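Local coordinates for hydrolase family protein (Deinococcus radiodurans R1, PDB 3CNH) that is a predicted hydrolase of the haloacid dehalogenase-like superfamily and probably acts as a phosphatase, at residues A[14-28]-A[77-91]. Numbering follows the deposited sequence. Where two conformers were deposited one is given.
Sequences VLLTNGWDREQRADV and FRAVMEEQSQPRPEV
The two linkers between the Rossmann-like core and the helical cap of this haloacid dehalogenase fold run side by side, L16 bridged to P87. Q86 grips T17 twice. T17 N gives a nearly straight bond to Q86 O (2.8 Å, 167°). T17 OG1 accepts from Q86 N at 2.9 Å, because chi1 of 55° tucks the hydroxyl between the backbone N and carbonyl carbon. R88 N donates to L15 O from above the carbonyl plane (3.1 Å). In the cap, helices 22-32 and 74-83 pack around W20. Selenomethionine M81 lies over one face of the indole, CG 3.9 Å from the six-membered ring centroid and SE also over it, a Met-aromatic contact. R25 CG covers the opposite face. F77 meets the indole rim to rim, planes at 90°, and Y60 bonds to NE1. With an alanine in place of W20, a gap would probably open between M81 and R25, and Y60 OH would lose its indole bond. V28 CG2 packs on V80 CG1 and the Q84 amide, which is held by Q84 NE2 donating to V80 O at 3.0 Å. S85 OG bonds to R118. One water donates to G19 O and M81 O and accepts from S85 OG at 2.6 Å.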
ATOM      1  N   VAL A  14       3.548  -1.203   6.709  1.00 35.19           N
ATOM      2  CA  VAL A  14       3.235  -2.475   7.374  1.00 33.38           C
ATOM      3  C   VAL A  14       4.239  -3.545   6.946  1.00 32.89           C
ATOM      4  O   VAL A  14       5.156  -3.918   7.703  1.00 34.10           O
ATOM      5  CB  VAL A  14       1.777  -2.886   7.119  1.00 34.17           C
ATOM      6  CG1 VAL A  14       1.429  -4.242   7.718  1.00 31.33           C
ATOM      7  CG2 VAL A  14       0.812  -1.830   7.704  1.00 35.95           C
ATOM      8  N   LEU A  15       4.090  -3.987   5.706  1.00 33.38           N
ATOM      9  CA  LEU A  15       4.981  -5.019   5.141  1.00 32.78           C
ATOM     10  C   LEU A  15       6.296  -4.438   4.626  1.00 32.38           C
ATOM     11  O   LEU A  15       7.369  -5.031   4.716  1.00 33.53           O
ATOM     12  CB  LEU A  15       4.275  -5.754   4.002  1.00 34.21           C
ATOM     13  CG  LEU A  15       3.062  -6.591   4.435  1.00 34.85           C
ATOM     14  CD1 LEU A  15       2.275  -7.076   3.213  1.00 35.11           C
ATOM     15  CD2 LEU A  15       3.503  -7.741   5.345  1.00 34.69           C
ATOM     16  N   LEU A  16       6.166  -3.264   4.057  1.00 31.98           N
ATOM     17  CA  LEU A  16       7.289  -2.502   3.493  1.00 32.56           C
ATOM     18  C   LEU A  16       7.182  -1.074   3.944  1.00 34.44           C
ATOM     19  O   LEU A  16       6.183  -0.657   4.522  1.00 33.93           O
ATOM     20  CB  LEU A  16       7.231  -2.515   1.956  1.00 34.06           C
ATOM     21  CG  LEU A  16       7.143  -3.870   1.205  1.00 31.76           C
ATOM     22  CD1 LEU A  16       6.968  -3.633  -0.314  1.00 31.78           C
ATOM     23  CD2 LEU A  16       8.331  -4.769   1.507  1.00 32.92           C
ATOM     24  N   THR A  17       8.231  -0.327   3.657  1.00 35.34           N
ATOM     25  CA  THR A  17       8.178   1.121   3.862  1.00 34.81           C
ATOM     26  C   THR A  17       7.137   1.670   2.883  1.00 34.50           C
ATOM     27  O   THR A  17       6.692   0.989   1.970  1.00 34.30           O
ATOM     28  CB  THR A  17       9.534   1.801   3.546  1.00 36.35           C
ATOM     29  OG1 THR A  17       9.933   1.464   2.210  1.00 36.40           O
ATOM     30  CG2 THR A  17      10.583   1.372   4.533  1.00 37.03           C
ATOM     31  N   ASN A  18       6.711   2.905   3.086  1.00 35.29           N
ATOM     32  CA  ASN A  18       5.865   3.558   2.079  1.00 36.44           C
ATOM     33  C   ASN A  18       6.649   3.657   0.780  1.00 37.71           C
ATOM     34  O   ASN A  18       7.864   3.591   0.791  1.00 40.95           O
ATOM     35  CB  ASN A  18       5.418   4.924   2.535  1.00 35.18           C
ATOM     36  CG  ASN A  18       4.441   4.832   3.676  1.00 41.80           C
ATOM     37  OD1 ASN A  18       3.538   4.007   3.636  1.00 43.28           O
ATOM     38  ND2 ASN A  18       4.649   5.621   4.708  1.00 44.23           N
ATOM     39  N   GLY A  19       5.940   3.713  -0.325  1.00 37.57           N
ATOM     40  CA  GLY A  19       6.601   3.751  -1.629  1.00 37.58           C
ATOM     41  C   GLY A  19       6.994   5.132  -2.103  1.00 36.38           C
ATOM     42  O   GLY A  19       8.006   5.320  -2.759  1.00 35.80           O
ATOM     43  N   TRP A  20       6.192   6.107  -1.729  1.00 36.59           N
ATOM     44  CA  TRP A  20       6.397   7.471  -2.283  1.00 37.16           C
ATOM     45  C   TRP A  20       5.750   8.519  -1.381  1.00 38.65           C
ATOM     46  O   TRP A  20       4.919   9.314  -1.779  1.00 37.20           O
ATOM     47  CB  TRP A  20       5.848   7.471  -3.710  1.00 38.15           C
ATOM     48  CG  TRP A  20       6.280   8.614  -4.604  1.00 32.56           C
ATOM     49  CD1 TRP A  20       5.448   9.390  -5.376  1.00 36.83           C
ATOM     50  CD2 TRP A  20       7.601   9.075  -4.860  1.00 31.94           C
ATOM     51  NE1 TRP A  20       6.167  10.291  -6.070  1.00 34.66           N
ATOM     52  CE2 TRP A  20       7.499  10.125  -5.799  1.00 32.82           C
ATOM     53  CE3 TRP A  20       8.871   8.718  -4.396  1.00 34.87           C
ATOM     54  CZ2 TRP A  20       8.597  10.832  -6.229  1.00 33.89           C
ATOM     55  CZ3 TRP A  20       9.969   9.412  -4.856  1.00 37.03           C
ATOM     56  CH2 TRP A  20       9.828  10.465  -5.758  1.00 37.92           C
ATOM     57  N   ASP A  21       6.143   8.445  -0.115  1.00 39.40           N
ATOM     58  CA  ASP A  21       5.652   9.369   0.923  1.00 39.35           C
ATOM     59  C   ASP A  21       6.401  10.677   0.939  1.00 38.42           C
ATOM     60  O   ASP A  21       7.370  10.907   0.212  1.00 35.97           O
ATOM     61  CB  ASP A  21       5.614   8.708   2.336  1.00 41.56           C
ATOM     62  CG  ASP A  21       7.014   8.451   2.950  1.00 44.50           C
ATOM     63  OD1 ASP A  21       8.014   9.125   2.587  1.00 44.26           O
ATOM     64  OD2 ASP A  21       7.105   7.578   3.872  1.00 45.60           O
ATOM     65  N   ARG A  22       5.908  11.557   1.793  1.00 37.98           N
ATOM     66  CA  ARG A  22       6.457  12.901   1.901  1.00 40.55           C
ATOM     67  C   ARG A  22       7.959  12.938   2.088  1.00 41.03           C
ATOM     68  O   ARG A  22       8.679  13.699   1.437  1.00 41.72           O
ATOM     69  CB  ARG A  22       5.778  13.691   3.045  1.00 41.78           C
ATOM     70  N   GLU A  23       8.436  12.077   2.970  1.00 42.29           N
ATOM     71  CA  GLU A  23       9.849  12.108   3.349  1.00 44.05           C
ATOM     72  C   GLU A  23      10.742  11.632   2.209  1.00 41.45           C
ATOM     73  O   GLU A  23      11.776  12.203   1.896  1.00 43.13           O
ATOM     74  CB  GLU A  23      10.084  11.289   4.633  1.00 46.17           C
ATOM     75  CG  GLU A  23       9.293  11.835   5.844  1.00 54.12           C
ATOM     76  CD  GLU A  23       7.794  11.393   5.948  1.00 64.69           C
ATOM     77  OE1 GLU A  23       7.261  10.585   5.136  1.00 62.41           O
ATOM     78  OE2 GLU A  23       7.132  11.871   6.902  1.00 77.12           O
ATOM     79  N   GLN A  24      10.286  10.582   1.575  1.00 38.79           N
ATOM     80  CA  GLN A  24      10.986  10.002   0.441  0.50 37.79           C
ATOM     81  C   GLN A  24      11.009  10.947  -0.751  1.00 37.83           C
ATOM     82  O   GLN A  24      12.030  11.112  -1.404  1.00 37.00           O
ATOM     83  CB  GLN A  24      10.336   8.690   0.056  0.50 36.66           C
ATOM     84  CG  GLN A  24      10.501   7.619   1.154  0.50 31.12           C
ATOM     85  CD  GLN A  24       9.611   6.468   0.927  0.50 34.66           C
ATOM     86  OE1 GLN A  24       8.560   6.625   0.321  0.50 38.37           O
ATOM     87  NE2 GLN A  24      10.012   5.264   1.416  0.50 31.44           N
ATOM     88  N   ARG A  25       9.868  11.555  -1.001  1.00 38.25           N
ATOM     89  CA  ARG A  25       9.806  12.520  -2.142  1.00 37.20           C
ATOM     90  C   ARG A  25      10.769  13.658  -1.897  1.00 38.69           C
ATOM     91  O   ARG A  25      11.492  14.109  -2.801  1.00 37.65           O
ATOM     92  CB  ARG A  25       8.376  13.024  -2.399  1.00 35.82           C
ATOM     93  CG  ARG A  25       7.397  11.932  -2.744  1.00 37.92           C
ATOM     94  CD  ARG A  25       6.093  12.490  -3.300  1.00 39.99           C
ATOM     95  NE  ARG A  25       5.521  13.497  -2.422  1.00 41.36           N
ATOM     96  CZ  ARG A  25       4.665  13.246  -1.448  1.00 42.12           C
ATOM     97  NH1 ARG A  25       4.231  12.028  -1.204  1.00 44.00           N
ATOM     98  NH2 ARG A  25       4.233  14.252  -0.720  1.00 46.78           N
ATOM     99  N   ALA A  26      10.851  14.078  -0.640  1.00 40.39           N
ATOM    100  CA  ALA A  26      11.705  15.218  -0.262  1.00 42.18           C
ATOM    101  C   ALA A  26      13.148  14.898  -0.572  1.00 43.56           C
ATOM    102  O   ALA A  26      13.907  15.707  -1.099  1.00 45.35           O
ATOM    103  CB  ALA A  26      11.561  15.548   1.259  1.00 44.07           C
ATOM    104  N   ASP A  27      13.476  13.671  -0.256  1.00 43.98           N
ATOM    105  CA  ASP A  27      14.831  13.160  -0.397  1.00 45.51           C
ATOM    106  C   ASP A  27      15.198  13.084  -1.872  1.00 43.97           C
ATOM    107  O   ASP A  27      16.233  13.587  -2.309  1.00 43.08           O
ATOM    108  CB  ASP A  27      14.926  11.759   0.198  1.00 46.57           C
ATOM    109  CG  ASP A  27      16.326  11.177   0.122  1.00 51.99           C
ATOM    110  OD1 ASP A  27      17.302  11.948   0.069  1.00 57.30           O
ATOM    111  OD2 ASP A  27      16.454   9.932   0.135  1.00 61.11           O
ATOM    112  N   VAL A  28      14.318  12.417  -2.605  1.00 40.93           N
ATOM    113  CA  VAL A  28      14.549  12.195  -4.046  1.00 38.90           C
ATOM    114  C   VAL A  28      14.620  13.516  -4.814  1.00 38.14           C
ATOM    115  O   VAL A  28      15.454  13.707  -5.708  1.00 37.50           O
ATOM    116  CB  VAL A  28      13.557  11.214  -4.667  1.00 37.64           C
ATOM    117  CG1 VAL A  28      13.772  11.143  -6.184  1.00 37.21           C
ATOM    118  CG2 VAL A  28      13.745   9.830  -4.041  1.00 35.73           C
ATOM    119  N   PHE A  77      14.780   8.598 -13.005  1.00 34.38           N
ATOM    120  CA  PHE A  77      13.951   9.059 -11.875  1.00 33.78           C
ATOM    121  C   PHE A  77      13.156   7.910 -11.303  1.00 34.41           C
ATOM    122  O   PHE A  77      13.033   7.729 -10.095  1.00 34.34           O
ATOM    123  CB  PHE A  77      13.022  10.223 -12.301  1.00 33.80           C
ATOM    124  CG  PHE A  77      12.439  10.975 -11.142  1.00 33.76           C
ATOM    125  CD1 PHE A  77      11.208  10.631 -10.622  1.00 34.02           C
ATOM    126  CD2 PHE A  77      13.136  12.003 -10.532  1.00 33.56           C
ATOM    127  CE1 PHE A  77      10.676  11.311  -9.544  1.00 30.56           C
ATOM    128  CE2 PHE A  77      12.572  12.693  -9.441  1.00 31.09           C
ATOM    129  CZ  PHE A  77      11.378  12.329  -8.956  1.00 32.09           C
ATOM    130  N   ARG A  78      12.607   7.131 -12.208  1.00 34.84           N
ATOM    131  CA  ARG A  78      11.790   5.994 -11.825  0.50 36.14           C
ATOM    132  C   ARG A  78      12.608   4.986 -10.998  1.00 35.48           C
ATOM    133  O   ARG A  78      12.112   4.409 -10.015  1.00 36.26           O
ATOM    134  CB  ARG A  78      11.176   5.401 -13.087  0.50 37.44           C
ATOM    135  CG  ARG A  78       9.999   4.511 -12.848  0.50 43.04           C
ATOM    136  CD  ARG A  78      10.374   3.128 -12.952  0.50 48.76           C
ATOM    137  NE  ARG A  78      10.764   2.851 -14.320  0.50 54.12           N
ATOM    138  CZ  ARG A  78      10.001   2.171 -15.158  0.50 58.78           C
ATOM    139  NH1 ARG A  78      10.412   1.954 -16.400  0.50 61.29           N
ATOM    140  NH2 ARG A  78       8.833   1.703 -14.743  0.50 58.83           N
ATOM    141  N   ALA A  79      13.864   4.823 -11.367  1.00 35.07           N
ATOM    142  CA  ALA A  79      14.752   3.886 -10.661  1.00 36.12           C
ATOM    143  C   ALA A  79      14.902   4.281  -9.207  1.00 35.58           C
ATOM    144  O   ALA A  79      14.825   3.446  -8.299  1.00 36.13           O
ATOM    145  CB  ALA A  79      16.139   3.811 -11.317  1.00 37.78           C
ATOM    146  N   VAL A  80      15.117   5.571  -8.996  1.00 33.08           N
ATOM    147  CA  VAL A  80      15.325   6.094  -7.639  1.00 33.58           C
ATOM    148  C   VAL A  80      14.005   6.035  -6.841  1.00 34.23           C
ATOM    149  O   VAL A  80      13.990   5.756  -5.631  1.00 34.13           O
ATOM    150  CB  VAL A  80      15.978   7.503  -7.652  1.00 33.69           C
ATOM    151  CG1 VAL A  80      16.099   8.039  -6.229  1.00 33.42           C
ATOM    152  CG2 VAL A  80      17.373   7.440  -8.326  1.00 34.84           C
HETATM  153  N   MSE A  81      12.887   6.245  -7.523  1.00 33.93           N
HETATM  154  CA  MSE A  81      11.577   6.104  -6.856  1.00 34.05           C
HETATM  155  C   MSE A  81      11.455   4.687  -6.310  1.00 35.92           C
HETATM  156  O   MSE A  81      11.138   4.460  -5.144  1.00 34.84           O
HETATM  157  CB  MSE A  81      10.395   6.356  -7.808  1.00 36.32           C
HETATM  158  CG  MSE A  81      10.245   7.753  -8.242  1.00 33.93           C
HETATM  159 SE   MSE A  81       8.740   7.999  -9.463  0.75 34.83          SE
HETATM  160  CE  MSE A  81       7.424   7.132  -8.430  1.00 34.05           C
ATOM    161  N   GLU A  82      11.774   3.738  -7.174  1.00 35.44           N
ATOM    162  CA  GLU A  82      11.617   2.311  -6.844  1.00 38.06           C
ATOM    163  C   GLU A  82      12.456   1.924  -5.635  1.00 37.01           C
ATOM    164  O   GLU A  82      12.031   1.170  -4.732  1.00 37.81           O
ATOM    165  CB  GLU A  82      11.921   1.447  -8.076  1.00 37.06           C
ATOM    166  CG  GLU A  82      10.795   1.537  -9.074  1.00 42.59           C
ATOM    167  CD  GLU A  82      11.079   0.798 -10.365  1.00 42.09           C
ATOM    168  OE1 GLU A  82      12.259   0.449 -10.584  1.00 42.67           O
ATOM    169  OE2 GLU A  82      10.111   0.608 -11.134  1.00 50.59           O
ATOM    170  N   GLU A  83      13.641   2.486  -5.599  1.00 36.63           N
ATOM    171  CA  GLU A  83      14.599   2.205  -4.531  1.00 37.20           C
ATOM    172  C   GLU A  83      14.221   2.685  -3.149  1.00 36.90           C
ATOM    173  O   GLU A  83      14.871   2.303  -2.162  1.00 36.70           O
ATOM    174  CB  GLU A  83      15.970   2.770  -4.867  1.00 38.75           C
ATOM    175  CG  GLU A  83      16.555   2.028  -6.031  1.00 43.43           C
ATOM    176  CD  GLU A  83      17.682   2.765  -6.646  1.00 49.10           C
ATOM    177  OE1 GLU A  83      17.975   3.896  -6.184  1.00 46.57           O
ATOM    178  OE2 GLU A  83      18.254   2.218  -7.609  1.00 51.06           O
ATOM    179  N   GLN A  84      13.190   3.501  -3.075  1.00 36.10           N
ATOM    180  CA  GLN A  84      12.715   4.006  -1.777  1.00 35.21           C
ATOM    181  C   GLN A  84      12.043   2.878  -1.006  1.00 35.62           C
ATOM    182  O   GLN A  84      11.897   2.963   0.205  1.00 38.44           O
ATOM    183  CB  GLN A  84      11.719   5.153  -1.912  1.00 36.35           C
ATOM    184  CG  GLN A  84      12.315   6.348  -2.643  1.00 36.14           C
ATOM    185  CD  GLN A  84      13.594   6.772  -2.050  1.00 39.21           C
ATOM    186  OE1 GLN A  84      13.629   7.213  -0.904  1.00 45.48           O
ATOM    187  NE2 GLN A  84      14.690   6.653  -2.821  1.00 39.30           N
ATOM    188  N   SER A  85      11.650   1.833  -1.719  1.00 33.46           N
ATOM    189  CA  SER A  85      10.923   0.700  -1.109  1.00 34.96           C
ATOM    190  C   SER A  85      11.895  -0.239  -0.444  1.00 35.98           C
ATOM    191  O   SER A  85      12.813  -0.739  -1.057  1.00 36.29           O
ATOM    192  CB  SER A  85      10.083  -0.040  -2.144  1.00 34.55           C
ATOM    193  OG  SER A  85       8.993   0.767  -2.586  1.00 36.40           O
ATOM    194  N   GLN A  86      11.674  -0.433   0.847  1.00 34.39           N
ATOM    195  CA  GLN A  86      12.506  -1.310   1.646  1.00 34.45           C
ATOM    196  C   GLN A  86      11.621  -2.205   2.542  1.00 33.88           C
ATOM    197  O   GLN A  86      10.474  -1.872   2.828  1.00 33.34           O
ATOM    198  CB  GLN A  86      13.428  -0.465   2.497  1.00 35.30           C
ATOM    199  CG  GLN A  86      14.367   0.411   1.661  1.00 39.95           C
ATOM    200  CD  GLN A  86      15.392  -0.400   0.851  1.00 47.87           C
ATOM    201  OE1 GLN A  86      15.840  -1.461   1.280  1.00 47.66           O
ATOM    202  NE2 GLN A  86      15.787   0.124  -0.313  1.00 45.32           N
ATOM    203  N   PRO A  87      12.162  -3.327   2.987  1.00 33.63           N
ATOM    204  CA  PRO A  87      11.293  -4.157   3.799  1.00 35.25           C
ATOM    205  C   PRO A  87      11.177  -3.745   5.231  1.00 36.79           C
ATOM    206  O   PRO A  87      12.019  -3.023   5.765  1.00 37.69           O
ATOM    207  CB  PRO A  87      12.027  -5.520   3.792  1.00 36.00           C
ATOM    208  CG  PRO A  87      13.439  -5.174   3.611  1.00 37.10           C
ATOM    209  CD  PRO A  87      13.481  -3.932   2.755  1.00 34.76           C
ATOM    210  N   ARG A  88      10.087  -4.206   5.830  1.00 38.63           N
ATOM    211  CA  ARG A  88       9.878  -4.143   7.290  0.50 38.62           C
ATOM    212  C   ARG A  88      10.019  -5.597   7.742  1.00 38.56           C
ATOM    213  O   ARG A  88       9.035  -6.317   7.836  1.00 36.78           O
ATOM    214  CB  ARG A  88       8.499  -3.603   7.643  0.50 38.47           C
ATOM    215  CG  ARG A  88       8.323  -2.145   7.344  0.50 41.70           C
ATOM    216  CD  ARG A  88       9.072  -1.297   8.344  0.50 43.19           C
ATOM    217  NE  ARG A  88       9.006   0.103   7.957  0.50 41.68           N
ATOM    218  CZ  ARG A  88       7.970   0.889   8.214  0.50 45.61           C
ATOM    219  NH1 ARG A  88       6.932   0.395   8.864  0.50 43.75           N
ATOM    220  NH2 ARG A  88       7.960   2.152   7.806  0.50 42.10           N
ATOM    221  N   PRO A  89      11.271  -6.055   8.006  1.00 37.44           N
ATOM    222  CA  PRO A  89      11.559  -7.443   8.246  1.00 37.34           C
ATOM    223  C   PRO A  89      10.705  -8.225   9.216  1.00 35.42           C
ATOM    224  O   PRO A  89      10.310  -9.336   8.908  1.00 35.86           O
ATOM    225  CB  PRO A  89      13.024  -7.428   8.699  1.00 37.34           C
ATOM    226  CG  PRO A  89      13.581  -6.163   8.189  1.00 39.29           C
ATOM    227  CD  PRO A  89      12.462  -5.203   8.218  1.00 38.50           C
ATOM    228  N   GLU A  90      10.436  -7.656  10.377  1.00 35.86           N
ATOM    229  CA  GLU A  90       9.694  -8.405  11.393  1.00 36.55           C
ATOM    230  C   GLU A  90       8.235  -8.640  10.994  1.00 34.27           C
ATOM    231  O   GLU A  90       7.683  -9.726  11.219  1.00 34.73           O
ATOM    232  CB  GLU A  90       9.782  -7.747  12.775  1.00 38.40           C
ATOM    233  CG  GLU A  90      11.197  -7.581  13.326  1.00 45.68           C
ATOM    234  CD  GLU A  90      11.230  -6.737  14.614  1.00 56.25           C
ATOM    235  OE1 GLU A  90      10.234  -6.025  14.919  1.00 63.43           O
ATOM    236  OE2 GLU A  90      12.260  -6.772  15.318  1.00 64.54           O
ATOM    237  N   VAL A  91       7.617  -7.628  10.417  1.00 34.19           N
ATOM    238  CA  VAL A  91       6.199  -7.741  10.008  1.00 34.75           C
ATOM    239  C   VAL A  91       6.096  -8.673   8.803  1.00 36.20           C
ATOM    240  O   VAL A  91       5.198  -9.516   8.679  1.00 36.04           O
ATOM    241  CB  VAL A  91       5.520  -6.404   9.792  1.00 35.51           C
ATOM    242  CG1 VAL A  91       4.129  -6.640   9.252  1.00 34.72           C
ATOM    243  CG2 VAL A  91       5.486  -5.650  11.104  1.00 37.09           C
TER
HETATM  244  O   HOH W   1       9.239   3.114  -3.753  1.00 27.80           O
HETATM  245  O   HOH W   2      12.672   4.486   2.321  1.00 48.55           O